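Long-range contacts in membrane-bound lytic murein transglycosylase A (Burkholderia pseudomallei, PDB 6QK4), which probably cleaves the beta-1,4-glycosidic linkage between N-acetylmuramic acid and N-acetylglucosamine in peptidoglycan, forming a 1,6-anhydro bond in the muramic acid residue: residues Q19-R24 with P89-N94; G97-L102 with N338-L343. One frame throughout, in Å; residues are numbered along the deposited sequence.

Overall arrangement
From the N terminus, residues 19-24 run as a loop into strand 25-27, and interaction 1 sets this loop against the end of strand 87-92, closing a loop of 64 residues, nearly half of them helical. Interaction 2 opens just beyond it: residues 97-102 lead into strand 101-114 and meet strand 336-346, closing a far longer loop of 235 residues. The two contacts therefore follow one another in series, neither enclosing the other, with centres about 8 Å apart. Strand 336-346 pairs with both 87-92 and 101-114, and a probable hydrogen bond from Arg-340 NH1 to Gln-19 OE1 joins the contacts directly. Together they tie residues 19-24 and strands 87-92 and 101-114 to strand 336-346.

Interaction 1: residues Q19-R24 with P89-N94; sequences QIAAAR and PFQFAN
Residues 19-24, an irregular loop, meet the end of strand 87-92 at a single direct backbone hydrogen bond, Ala-93 N to Arg-24 O at 2.9 Å, nearly straight (168°) and in the carbonyl plane on a lone pair. Phe-92 CA adds a C-H...O contact to the same oxygen. The Arg-24 side chain then reaches the residues just past the strand. Its CG is anti to the backbone N (chi1 168°), and bends at chi2 and chi3 bring NH1 to Ala-93 O at 2.9 Å, again on a lone pair, so backbone and side chain of one residue engage both the backbone N-H and the backbone carbonyl of Ala-93. The Phe-92 side chain runs alongside, its CE1 lying over one guanidinium face near the rim, 3.4 Å from Arg-24 NE; the planes are 50° apart, too tilted for a parallel stack. Nearer the start of residues 19-24, the extended Gln-91 chain brings NE2 to 3.2 Å from Ala-21 CB. A water bridges the segments there, donating to Ala-23 O and to Gln-91 O (2.7 Å) and accepting from Gln-91 NE2, consistent with the amide turning its nitrogen to this water. Strand 25-27 continues the pairing with 87-92, Gln-91 bonding to Thr-26 through the backbone, while Phe-92 also packs on Met-341 and Leu-343 of strand 336-346, a neighbour of 87-92 in the sheet.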
loop_
_atom_site.group_PDB
_atom_site.type_symbol
_atom_site.label_atom_id
_atom_site.label_comp_id
_atom_site.label_asym_id
_atom_site.label_seq_id
_atom_site.Cartn_x
_atom_site.Cartn_y
_atom_site.Cartn_z
ATOM N N GLN A 19 -5.460 11.663 -24.114
ATOM C CA GLN A 19 -4.497 11.587 -25.221
ATOM C C GLN A 19 -4.187 10.141 -25.633
ATOM O O GLN A 19 -4.383 9.178 -24.890
ATOM C CB GLN A 19 -3.202 12.301 -24.859
ATOM C CG GLN A 19 -3.472 13.846 -24.598
ATOM C CD GLN A 19 -2.267 14.562 -24.014
ATOM O OE1 GLN A 19 -1.556 14.004 -23.198
ATOM N NE2 GLN A 19 -2.009 15.819 -24.476
ATOM N N ILE A 20 -3.754 9.997 -26.878
ATOM C CA ILE A 20 -3.489 8.655 -27.424
ATOM C C ILE A 20 -2.151 8.630 -28.138
ATOM O O ILE A 20 -1.563 9.656 -28.499
ATOM C CB ILE A 20 -4.605 8.188 -28.386
ATOM C CG1 ILE A 20 -4.597 9.068 -29.627
ATOM C CG2 ILE A 20 -6.017 8.172 -27.694
ATOM C CD1 ILE A 20 -5.561 8.592 -30.727
ATOM N N ALA A 21 -1.647 7.407 -28.337
ATOM C CA ALA A 21 -0.335 7.212 -28.936
ATOM C C ALA A 21 -0.375 6.015 -29.892
ATOM O O ALA A 21 -1.186 5.100 -29.742
ATOM C CB ALA A 21 0.769 6.961 -27.878
ATOM N N ALA A 22 0.516 6.054 -30.895
ATOM C CA ALA A 22 0.559 5.062 -31.976
ATOM C C ALA A 22 1.381 3.817 -31.630
ATOM O O ALA A 22 1.282 2.806 -32.335
ATOM C CB ALA A 22 1.131 5.757 -33.218
ATOM N N ALA A 23 2.142 3.837 -30.535
ATOM C CA ALA A 23 2.950 2.699 -30.115
ATOM C C ALA A 23 2.785 2.472 -28.619
ATOM O O ALA A 23 2.477 3.396 -27.852
ATOM C CB ALA A 23 4.434 2.921 -30.447
ATOM N N ARG A 24 3.034 1.224 -28.214
ATOM C CA ARG A 24 3.041 0.842 -26.791
ATOM C C ARG A 24 4.119 1.603 -25.988
ATOM O O ARG A 24 3.858 2.089 -24.860
ATOM C CB ARG A 24 3.276 -0.668 -26.721
ATOM C CG ARG A 24 3.611 -1.221 -25.336
ATOM C CD ARG A 24 2.376 -1.237 -24.492
ATOM N NE ARG A 24 2.265 -2.447 -23.631
ATOM C CZ ARG A 24 1.195 -2.730 -22.902
ATOM N NH1 ARG A 24 0.149 -1.880 -22.871
ATOM N NH2 ARG A 24 1.159 -3.873 -22.174
ATOM N N PRO A 89 13.525 7.666 -20.920
ATOM C CA PRO A 89 12.101 7.454 -20.636
ATOM C C PRO A 89 11.275 7.150 -21.885
ATOM O O PRO A 89 11.474 7.732 -22.950
ATOM C CB PRO A 89 11.697 8.799 -20.002
ATOM C CG PRO A 89 12.571 9.861 -20.806
ATOM C CD PRO A 89 13.854 9.084 -21.182
ATOM N N PHE A 90 10.301 6.235 -21.746
ATOM C CA PHE A 90 9.430 5.837 -22.848
ATOM C C PHE A 90 7.993 6.077 -22.437
ATOM O O PHE A 90 7.498 5.435 -21.502
ATOM C CB PHE A 90 9.562 4.363 -23.237
ATOM C CG PHE A 90 10.870 4.034 -23.939
ATOM C CD1 PHE A 90 12.043 4.039 -23.208
ATOM C CD2 PHE A 90 10.921 3.674 -25.312
ATOM C CE1 PHE A 90 13.267 3.757 -23.799
ATOM C CE2 PHE A 90 12.165 3.350 -25.894
ATOM C CZ PHE A 90 13.321 3.419 -25.131
ATOM N N GLN A 91 7.318 6.965 -23.146
ATOM C CA GLN A 91 5.872 7.138 -22.897
ATOM C C GLN A 91 5.137 5.807 -23.101
ATOM O O GLN A 91 5.364 5.115 -24.093
ATOM C CB GLN A 91 5.348 8.252 -23.845
ATOM C CG GLN A 91 3.821 8.288 -23.947
ATOM C CD GLN A 91 3.388 9.067 -25.151
ATOM O OE1 GLN A 91 3.265 10.288 -25.082
ATOM N NE2 GLN A 91 3.161 8.377 -26.251
ATOM N N PHE A 92 4.307 5.396 -22.110
ATOM C CA PHE A 92 3.723 4.052 -22.071
ATOM C C PHE A 92 2.228 4.125 -22.331
ATOM O O PHE A 92 1.505 4.856 -21.629
ATOM C CB PHE A 92 3.973 3.462 -20.694
ATOM C CG PHE A 92 3.536 2.028 -20.538
ATOM C CD1 PHE A 92 3.880 1.081 -21.487
ATOM C CD2 PHE A 92 2.814 1.640 -19.417
ATOM C CE1 PHE A 92 3.510 -0.284 -21.308
ATOM C CE2 PHE A 92 2.410 0.293 -19.266
ATOM C CZ PHE A 92 2.769 -0.662 -20.199
ATOM N N ALA A 93 1.761 3.403 -23.349
ATOM C CA ALA A 93 0.338 3.394 -23.638
ATOM C C ALA A 93 -0.308 2.030 -23.406
ATOM O O ALA A 93 0.340 0.972 -23.496
ATOM C CB ALA A 93 0.085 3.834 -25.082
ATOM N N ASN A 94 -1.609 2.074 -23.125
ATOM C CA ASN A 94 -2.447 0.873 -23.123
ATOM C C ASN A 94 -2.487 0.231 -24.518
ATOM O O ASN A 94 -2.217 0.861 -25.533
ATOM C CB ASN A 94 -3.869 1.239 -22.701
ATOM C CG ASN A 94 -3.953 1.593 -21.248
ATOM O OD1 ASN A 94 -3.531 0.802 -20.404
ATOM N ND2 ASN A 94 -4.466 2.803 -20.946
HETATM O O HOH W 1 3.687 5.347 -26.255
#

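Interaction 2: residues G97-L102 with N338-L343; sequences GTLDGL and NGRMWL
Asp-100 OD1 accepts three hydrogen bonds from residues 338-343, two from Arg-340 and one from Asn-338. Arg-340 comes side-on, NE at 2.7 Å and NH2 at 2.8 Å from OD1, forming a salt bridge in which both nitrogens converge on one oxygen. That oxygen lies close to the guanidinium plane, whereas the carboxylate is turned 38° from it, so both donors arrive from above the carboxylate plane. Asn-338 ND2 meets OD1 from still farther above that plane, at 3.1 Å and with a fairly straight bond (163°); the amide, almost perpendicular to the carboxylate, holds the acceptor in its own plane. The positive charge and the three donors would be expected to favour ionised Asp-100. Its other oxygen, OD2, is bound by Gly-18 N.

With CG anti to the carbonyl carbon and a bend at chi2 (-67°), the Arg-340 chain crosses Leu-99 at about a right angle. Leu-99 CB then sits over one guanidinium face near its rim, 3.6 Å from Arg-340 NE. NH1 is directed to Gln-19 OE1 in the N-terminal segment.

In the backbone, Gly-101 and Gly-339 form an antiparallel hydrogen-bonded pair: Gly-101 N reaches Gly-339 O at 2.9 Å, while the return bond, Gly-339 N to Gly-101 O, is weak. Leu-102 and Asn-338 follow as a non-hydrogen-bonded pair. Beyond the ladder's end, one water donates to Leu-99 O and accepts from Met-341 N, bridging the two segments where they diverge.

This is the first part of an antiparallel beta ladder, where strand 101-114 joins strand 336-346; residues 338-343 lie within the 3D domain, whose family is grouped with the double-psi beta-barrels.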
loop_
_atom_site.group_PDB
_atom_site.type_symbol
_atom_site.label_atom_id
_atom_site.label_comp_id
_atom_site.label_asym_id
_atom_site.label_seq_id
_atom_site.Cartn_x
_atom_site.Cartn_y
_atom_site.Cartn_z
ATOM N N GLY A 97 -4.127 2.032 -27.341
ATOM C CA GLY A 97 -3.580 3.327 -27.727
ATOM C C GLY A 97 -3.775 4.470 -26.721
ATOM O O GLY A 97 -3.109 5.513 -26.843
ATOM N N THR A 98 -4.607 4.288 -25.703
ATOM C CA THR A 98 -4.892 5.401 -24.771
ATOM C C THR A 98 -3.739 5.543 -23.785
ATOM O O THR A 98 -3.115 4.559 -23.394
ATOM C CB THR A 98 -6.204 5.214 -24.004
ATOM O OG1 THR A 98 -6.216 4.004 -23.210
ATOM C CG2 THR A 98 -7.409 5.235 -24.923
ATOM N N LEU A 99 -3.468 6.784 -23.361
ATOM C CA LEU A 99 -2.398 7.000 -22.383
ATOM C C LEU A 99 -2.913 7.082 -20.956
ATOM O O LEU A 99 -2.147 6.773 -20.049
ATOM C CB LEU A 99 -1.612 8.294 -22.685
ATOM C CG LEU A 99 -0.881 8.282 -24.072
ATOM C CD1 LEU A 99 -0.262 9.645 -24.324
ATOM C CD2 LEU A 99 0.247 7.249 -23.999
ATOM N N ASP A 100 -4.216 7.348 -20.751
ATOM C CA ASP A 100 -4.774 7.402 -19.394
ATOM C C ASP A 100 -4.875 6.015 -18.767
ATOM O O ASP A 100 -5.324 5.040 -19.422
ATOM C CB ASP A 100 -6.219 7.978 -19.401
ATOM C CG ASP A 100 -6.273 9.467 -19.658
ATOM O OD1 ASP A 100 -5.319 10.188 -19.380
ATOM O OD2 ASP A 100 -7.360 9.901 -20.089
ATOM N N GLY A 101 -4.514 5.934 -17.466
ATOM C CA GLY A 101 -4.770 4.708 -16.712
ATOM C C GLY A 101 -5.006 4.975 -15.241
ATOM O O GLY A 101 -4.920 6.107 -14.785
ATOM N N LEU A 102 -5.352 3.940 -14.489
ATOM C CA LEU A 102 -5.876 4.132 -13.152
ATOM C C LEU A 102 -4.795 3.856 -12.103
ATOM O O LEU A 102 -4.072 2.846 -12.183
ATOM C CB LEU A 102 -7.091 3.231 -12.918
ATOM C CG LEU A 102 -7.661 3.242 -11.519
ATOM C CD1 LEU A 102 -8.325 4.585 -11.290
ATOM C CD2 LEU A 102 -8.645 2.097 -11.331
ATOM N N ASN A 338 -6.877 9.199 -12.047
ATOM C CA ASN A 338 -6.303 9.069 -13.390
ATOM C C ASN A 338 -4.799 9.292 -13.323
ATOM O O ASN A 338 -4.301 10.085 -12.501
ATOM C CB ASN A 338 -6.873 10.105 -14.337
ATOM C CG ASN A 338 -6.452 9.873 -15.772
ATOM O OD1 ASN A 338 -6.508 8.729 -16.283
ATOM N ND2 ASN A 338 -5.990 10.983 -16.441
ATOM N N GLY A 339 -4.087 8.580 -14.216
ATOM C CA GLY A 339 -2.628 8.646 -14.253
ATOM C C GLY A 339 -2.016 8.441 -15.627
ATOM O O GLY A 339 -2.649 7.931 -16.557
ATOM N N ARG A 340 -0.756 8.863 -15.725
ATOM C CA ARG A 340 0.103 8.684 -16.914
ATOM C C ARG A 340 1.456 8.090 -16.496
ATOM O O ARG A 340 1.993 8.381 -15.406
ATOM C CB ARG A 340 0.362 10.016 -17.613
ATOM C CG ARG A 340 -0.886 10.619 -18.226
ATOM C CD ARG A 340 -1.397 9.775 -19.400
ATOM N NE ARG A 340 -2.644 10.356 -19.961
ATOM C CZ ARG A 340 -2.714 11.349 -20.875
ATOM N NH1 ARG A 340 -1.603 11.956 -21.336
ATOM N NH2 ARG A 340 -3.950 11.777 -21.254
ATOM N N MET A 341 2.044 7.297 -17.379
ATOM C CA MET A 341 3.307 6.606 -17.066
ATOM C C MET A 341 4.327 6.768 -18.176
ATOM O O MET A 341 3.971 6.773 -19.360
ATOM C CB MET A 341 3.106 5.075 -16.877
ATOM C CG MET A 341 2.414 4.806 -15.609
ATOM S SD MET A 341 2.225 2.952 -15.626
ATOM C CE MET A 341 1.495 2.780 -14.008
ATOM N N TRP A 342 5.597 6.867 -17.770
ATOM C CA TRP A 342 6.754 6.625 -18.625
ATOM C C TRP A 342 7.595 5.527 -17.997
ATOM O O TRP A 342 7.929 5.610 -16.803
ATOM C CB TRP A 342 7.630 7.891 -18.751
ATOM C CG TRP A 342 6.888 9.039 -19.431
ATOM C CD1 TRP A 342 7.095 9.477 -20.712
ATOM C CD2 TRP A 342 5.793 9.846 -18.898
ATOM N NE1 TRP A 342 6.196 10.531 -21.006
ATOM C CE2 TRP A 342 5.376 10.722 -19.927
ATOM C CE3 TRP A 342 5.094 9.854 -17.669
ATOM C CZ2 TRP A 342 4.352 11.688 -19.741
ATOM C CZ3 TRP A 342 4.010 10.787 -17.502
ATOM C CH2 TRP A 342 3.678 11.694 -18.546
ATOM N N LEU A 343 7.973 4.517 -18.793
ATOM C CA LEU A 343 8.877 3.470 -18.313
ATOM C C LEU A 343 10.313 3.869 -18.624
ATOM O O LEU A 343 10.604 4.363 -19.721
ATOM C CB LEU A 343 8.553 2.145 -19.002
ATOM C CG LEU A 343 7.130 1.601 -18.926
ATOM C CD1 LEU A 343 7.105 0.098 -19.238
ATOM C CD2 LEU A 343 6.506 1.758 -17.591
HETATM O O HOH W 2 0.623 6.770 -19.918
#